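Local coordinates for protein ATP synthase subunit s, mitochondrial (Bos taurus, PDB 3E4G) that regulates mitochondrial ATP synthase, being necessary for its proton conduction and blocking a proton leak through an alternative exit pathway, at residues A[27-41]-A[61-73]. The protein carries 1 engineered substitution. Numbering follows the deposited sequence. Where two conformers were deposited one is given.
Sequences ASEWLLRCGAMVRYH and YKIQAIDATDSCI. With MG (magnesium ion), chain B.
Met37 and Asp67 exchange backbone hydrogen bonds, and Arg39 with Ala65 does the same, pairing strands 37-40 and 63-69 antiparallel at the edge of the leucine-rich repeat sheet. A classic beta bulge sets Gln64 and Ala65 opposite Arg39, whose O takes both backbone amides.

Gln64 meets Arg39 and His41 with its side chain. Its CG lies anti to the backbone N (chi1 -178°), and the Arg39 chain bends at chi3 (56°). OE1 thus lies in the guanidinium plane, 2.9 Å from Arg39 NH1, with the amide turned 61° from that plane. Gln64 CB sits over the His41 ring, 3.5 Å from its centroid, and the amide stacks on that ring. Likewise, Tyr61 CB lies over one face of Tyr40.

Apolar side chains of helix 23-33 and the turn after it pack on strand 63-69 and the loop beyond. Leu31 CD1 meets Ile66 CD1 at 3.9 Å, while Ile73 CG2 touches Trp30 CZ2 and Cys34 CB.

A Schellman motif at Gly35 ends the helix. Cys34 O accepts from Cys72 N in the carbonyl plane and from Ser71 OG, 2.8 Å away and above that plane.

Gly35 O and Thr69 O, 3.2 Å apart, both bind magnesium, as do three waters. These five ligands are all neutral oxygens; the ion probably offsets the repulsion between the carbonyls and ties the N-terminal domain to the second repeat.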
loop_
_atom_site.group_PDB
_atom_site.type_symbol
_atom_site.label_atom_id
_atom_site.label_comp_id
_atom_site.label_asym_id
_atom_site.label_seq_id
_atom_site.Cartn_x
_atom_site.Cartn_y
_atom_site.Cartn_z
ATOM N N ALA A 27 2.638 2.600 11.691
ATOM C CA ALA A 27 2.720 2.355 10.251
ATOM C C ALA A 27 3.564 3.389 9.567
ATOM O O ALA A 27 4.257 3.092 8.583
ATOM C CB ALA A 27 1.311 2.318 9.630
ATOM N N SER A 28 3.506 4.652 10.031
ATOM C CA SER A 28 4.345 5.690 9.463
ATOM C C SER A 28 5.826 5.337 9.638
ATOM O O SER A 28 6.637 5.539 8.745
ATOM C CB SER A 28 4.102 7.045 10.156
ATOM O OG SER A 28 2.767 7.527 9.938
ATOM N N GLU A 29 6.148 4.851 10.825
ATOM C CA GLU A 29 7.554 4.444 11.132
ATOM C C GLU A 29 7.966 3.303 10.198
ATOM O O GLU A 29 9.080 3.295 9.634
ATOM C CB GLU A 29 7.667 4.042 12.577
ATOM C CG GLU A 29 7.587 5.259 13.524
ATOM C CD GLU A 29 7.398 4.973 14.948
ATOM O OE1 GLU A 29 7.243 3.828 15.354
ATOM O OE2 GLU A 29 7.440 6.003 15.721
ATOM N N TRP A 30 7.134 2.282 10.067
ATOM C CA TRP A 30 7.390 1.161 9.150
ATOM C C TRP A 30 7.626 1.665 7.726
ATOM O O TRP A 30 8.619 1.324 7.067
ATOM C CB TRP A 30 6.213 0.170 9.191
ATOM C CG TRP A 30 6.189 -0.785 8.058
ATOM C CD1 TRP A 30 7.133 -1.694 7.668
ATOM C CD2 TRP A 30 5.124 -0.910 7.094
ATOM N NE1 TRP A 30 6.726 -2.383 6.561
ATOM C CE2 TRP A 30 5.476 -1.917 6.181
ATOM C CE3 TRP A 30 3.877 -0.255 6.946
ATOM C CZ2 TRP A 30 4.671 -2.278 5.091
ATOM C CZ3 TRP A 30 3.072 -0.618 5.895
ATOM C CH2 TRP A 30 3.459 -1.584 4.970
ATOM N N LEU A 31 6.702 2.490 7.237
ATOM C CA LEU A 31 6.822 2.944 5.837
ATOM C C LEU A 31 8.083 3.753 5.645
ATOM O O LEU A 31 8.856 3.508 4.705
ATOM C CB LEU A 31 5.553 3.705 5.447
ATOM C CG LEU A 31 4.397 2.714 5.183
ATOM C CD1 LEU A 31 3.019 3.363 5.347
ATOM C CD2 LEU A 31 4.504 2.070 3.812
ATOM N N LEU A 32 8.335 4.735 6.516
ATOM C CA LEU A 32 9.501 5.578 6.248
ATOM C C LEU A 32 10.815 4.788 6.464
ATOM O O LEU A 32 11.762 4.985 5.698
ATOM C CB LEU A 32 9.507 6.888 7.025
ATOM C CG LEU A 32 8.738 8.029 6.331
ATOM C CD1 LEU A 32 7.218 7.757 6.161
ATOM C CD2 LEU A 32 8.939 9.315 7.172
ATOM N N ARG A 33 10.886 3.883 7.442
ATOM C CA ARG A 33 12.149 3.132 7.613
ATOM C C ARG A 33 12.403 2.247 6.402
ATOM O O ARG A 33 13.559 1.907 6.104
ATOM C CB ARG A 33 12.198 2.343 8.953
ATOM C CG ARG A 33 11.351 1.098 8.989
ATOM C CD ARG A 33 11.025 0.739 10.426
ATOM N NE ARG A 33 10.366 -0.563 10.493
ATOM C CZ ARG A 33 9.470 -0.920 11.405
ATOM N NH1 ARG A 33 9.143 -0.071 12.389
ATOM N NH2 ARG A 33 8.894 -2.114 11.323
ATOM N N CYS A 34 11.324 1.844 5.685
ATOM C CA CYS A 34 11.411 1.025 4.504
ATOM C C CYS A 34 11.483 1.843 3.215
ATOM O O CYS A 34 11.343 1.269 2.116
ATOM C CB CYS A 34 10.228 0.036 4.441
ATOM S SG CYS A 34 10.287 -1.255 5.680
ATOM N N GLY A 35 11.752 3.151 3.300
ATOM C CA GLY A 35 11.939 3.947 2.089
ATOM C C GLY A 35 10.662 4.361 1.399
ATOM O O GLY A 35 10.702 4.677 0.188
ATOM N N ALA A 36 9.532 4.379 2.100
ATOM C CA ALA A 36 8.294 4.909 1.614
ATOM C C ALA A 36 8.010 6.281 2.270
ATOM O O ALA A 36 8.759 6.748 3.170
ATOM C CB ALA A 36 7.156 3.909 1.831
ATOM N N MET A 37 6.950 6.898 1.858
ATOM C CA MET A 37 6.509 8.220 2.377
ATOM C C MET A 37 5.000 8.105 2.696
ATOM O O MET A 37 4.273 7.306 2.109
ATOM C CB MET A 37 6.721 9.315 1.302
ATOM C CG MET A 37 8.163 9.444 0.844
ATOM S SD MET A 37 8.247 10.710 -0.465
ATOM C CE MET A 37 9.968 10.609 -0.890
ATOM N N VAL A 38 4.575 8.958 3.636
ATOM C CA VAL A 38 3.138 9.052 3.958
ATOM C C VAL A 38 2.740 10.530 4.020
ATOM O O VAL A 38 3.577 11.408 4.282
ATOM C CB VAL A 38 2.762 8.399 5.301
ATOM C CG1 VAL A 38 3.165 6.879 5.280
ATOM C CG2 VAL A 38 3.314 9.069 6.530
ATOM N N ARG A 39 1.459 10.775 3.834
ATOM C CA ARG A 39 0.901 12.132 3.994
ATOM C C ARG A 39 -0.349 11.998 4.841
ATOM O O ARG A 39 -1.214 11.134 4.582
ATOM C CB ARG A 39 0.551 12.759 2.654
ATOM C CG ARG A 39 0.117 14.226 2.819
ATOM C CD ARG A 39 -0.259 14.892 1.510
ATOM N NE ARG A 39 -1.305 14.190 0.778
ATOM C CZ ARG A 39 -2.563 14.061 1.206
ATOM N NH1 ARG A 39 -2.981 14.704 2.328
ATOM N NH2 ARG A 39 -3.397 13.284 0.561
ATOM N N TYR A 40 -0.429 12.838 5.875
ATOM C CA TYR A 40 -1.576 12.791 6.812
ATOM C C TYR A 40 -2.738 13.628 6.293
ATOM O O TYR A 40 -2.604 14.656 5.611
ATOM C CB TYR A 40 -1.134 13.329 8.176
ATOM C CG TYR A 40 -0.044 12.497 8.787
ATOM C CD1 TYR A 40 -0.188 11.112 8.926
ATOM C CD2 TYR A 40 1.159 13.074 9.249
ATOM C CE1 TYR A 40 0.815 10.340 9.487
ATOM C CE2 TYR A 40 2.136 12.312 9.815
ATOM C CZ TYR A 40 1.971 10.933 9.934
ATOM O OH TYR A 40 3.005 10.201 10.494
ATOM N N HIS A 41 -3.946 13.152 6.684
ATOM C CA HIS A 41 -5.151 13.982 6.513
ATOM C C HIS A 41 -4.871 15.359 7.094
ATOM O O HIS A 41 -4.363 15.522 8.185
ATOM C CB HIS A 41 -6.324 13.350 7.256
ATOM C CG HIS A 41 -6.948 12.256 6.501
ATOM N ND1 HIS A 41 -7.891 12.487 5.532
ATOM C CD2 HIS A 41 -6.722 10.888 6.544
ATOM C CE1 HIS A 41 -8.223 11.323 5.017
ATOM N NE2 HIS A 41 -7.513 10.331 5.583
ATOM N N TYR A 61 -2.468 12.274 14.098
ATOM C CA TYR A 61 -2.185 12.266 12.647
ATOM C C TYR A 61 -2.628 10.934 12.060
ATOM O O TYR A 61 -2.264 9.855 12.565
ATOM C CB TYR A 61 -0.723 12.554 12.396
ATOM C CG TYR A 61 -0.362 13.959 12.758
ATOM C CD1 TYR A 61 -0.907 15.005 12.048
ATOM C CD2 TYR A 61 0.432 14.234 13.889
ATOM C CE1 TYR A 61 -0.636 16.339 12.486
ATOM C CE2 TYR A 61 0.732 15.541 14.341
ATOM C CZ TYR A 61 0.234 16.479 13.607
ATOM O OH TYR A 61 0.458 17.857 14.019
ATOM N N LYS A 62 -3.408 11.038 11.005
ATOM C CA LYS A 62 -4.003 9.851 10.352
ATOM C C LYS A 62 -3.518 9.804 8.918
ATOM O O LYS A 62 -3.641 10.775 8.157
ATOM C CB LYS A 62 -5.521 9.939 10.342
ATOM C CG LYS A 62 -6.155 10.144 11.746
ATOM C CD LYS A 62 -5.788 9.057 12.746
ATOM C CE LYS A 62 -6.537 9.313 14.066
ATOM N NZ LYS A 62 -6.140 8.291 15.097
ATOM N N ILE A 63 -2.963 8.659 8.512
ATOM C CA ILE A 63 -2.501 8.512 7.131
ATOM C C ILE A 63 -3.646 8.630 6.144
ATOM O O ILE A 63 -4.636 7.871 6.252
ATOM C CB ILE A 63 -1.744 7.173 6.952
ATOM C CG1 ILE A 63 -0.510 7.120 7.867
ATOM C CG2 ILE A 63 -1.389 6.957 5.482
ATOM C CD1 ILE A 63 0.135 5.707 7.934
ATOM N N GLN A 64 -3.499 9.507 5.172
ATOM C CA GLN A 64 -4.406 9.599 4.038
ATOM C C GLN A 64 -3.836 8.950 2.795
ATOM O O GLN A 64 -4.554 8.330 2.002
ATOM C CB GLN A 64 -4.751 11.102 3.729
ATOM C CG GLN A 64 -5.735 11.219 2.585
ATOM C CD GLN A 64 -6.325 12.655 2.493
ATOM O OE1 GLN A 64 -5.632 13.613 2.832
ATOM N NE2 GLN A 64 -7.566 12.763 2.047
ATOM N N ALA A 65 -2.528 9.165 2.540
ATOM C CA ALA A 65 -1.887 8.705 1.315
ATOM C C ALA A 65 -0.538 8.091 1.666
ATOM O O ALA A 65 0.171 8.540 2.557
ATOM C CB ALA A 65 -1.709 9.872 0.333
ATOM N N ILE A 66 -0.192 7.064 0.877
ATOM C CA ILE A 66 1.078 6.353 0.971
ATOM C C ILE A 66 1.719 6.366 -0.385
ATOM O O ILE A 66 1.060 6.084 -1.391
ATOM C CB ILE A 66 0.865 4.901 1.447
ATOM C CG1 ILE A 66 0.263 4.915 2.868
ATOM C CG2 ILE A 66 2.168 4.094 1.363
ATOM C CD1 ILE A 66 -0.271 3.544 3.318
ATOM N N ASP A 67 3.030 6.680 -0.439
ATOM C CA ASP A 67 3.785 6.642 -1.680
ATOM C C ASP A 67 5.038 5.829 -1.415
ATOM O O ASP A 67 5.991 6.346 -0.792
ATOM C CB ASP A 67 4.134 8.051 -2.179
ATOM C CG ASP A 67 4.924 8.047 -3.434
ATOM O OD1 ASP A 67 5.343 6.955 -3.892
ATOM O OD2 ASP A 67 5.086 9.178 -3.981
ATOM N N ALA A 68 5.000 4.551 -1.763
ATOM C CA ALA A 68 6.123 3.636 -1.569
ATOM C C ALA A 68 6.817 3.478 -2.894
ATOM O O ALA A 68 6.390 2.670 -3.741
ATOM C CB ALA A 68 5.607 2.299 -1.019
ATOM N N THR A 69 7.865 4.273 -3.106
ATOM C CA THR A 69 8.682 4.211 -4.325
ATOM C C THR A 69 10.063 3.766 -3.931
ATOM O O THR A 69 10.670 4.326 -3.022
ATOM C CB THR A 69 8.689 5.601 -5.024
ATOM O OG1 THR A 69 7.340 5.898 -5.449
ATOM C CG2 THR A 69 9.595 5.591 -6.271
ATOM N N ASP A 70 10.594 2.757 -4.637
ATOM C CA ASP A 70 11.944 2.261 -4.332
ATOM C C ASP A 70 12.008 1.886 -2.849
ATOM O O ASP A 70 12.933 2.237 -2.126
ATOM C CB ASP A 70 13.013 3.276 -4.715
ATOM C CG ASP A 70 13.235 3.337 -6.214
ATOM O OD1 ASP A 70 13.501 2.242 -6.768
ATOM O OD2 ASP A 70 13.249 4.408 -6.813
ATOM N N SER A 71 11.027 1.100 -2.399
ATOM C CA SER A 71 10.832 0.740 -0.998
ATOM C C SER A 71 11.033 -0.760 -0.817
ATOM O O SER A 71 10.760 -1.558 -1.729
ATOM C CB SER A 71 9.433 1.149 -0.591
ATOM O OG SER A 71 9.058 0.688 0.690
ATOM N N CYS A 72 11.419 -1.155 0.399
ATOM C CA CYS A 72 11.601 -2.598 0.736
ATOM C C CYS A 72 10.439 -3.186 1.449
ATOM O O CYS A 72 10.569 -4.311 1.997
ATOM C CB CYS A 72 12.938 -2.786 1.540
ATOM S SG CYS A 72 12.892 -2.054 3.179
ATOM N N ILE A 73 9.262 -2.564 1.421
ATOM C CA ILE A 73 8.091 -3.167 2.051
ATOM C C ILE A 73 7.761 -4.490 1.369
ATOM O O ILE A 73 7.893 -4.699 0.165
ATOM C CB ILE A 73 6.892 -2.215 2.055
ATOM C CG1 ILE A 73 6.471 -1.795 0.627
ATOM C CG2 ILE A 73 7.155 -1.032 2.970
ATOM C CD1 ILE A 73 5.249 -0.814 0.673
HETATM MG MG MG B . 11.116 6.045 -1.530
HETATM O O HOH W 1 -4.356 13.650 10.269
HETATM O O HOH W 2 13.416 5.025 -1.619
HETATM O O HOH W 3 11.563 7.460 -3.382
HETATM O O HOH W 4 12.030 7.634 0.033
#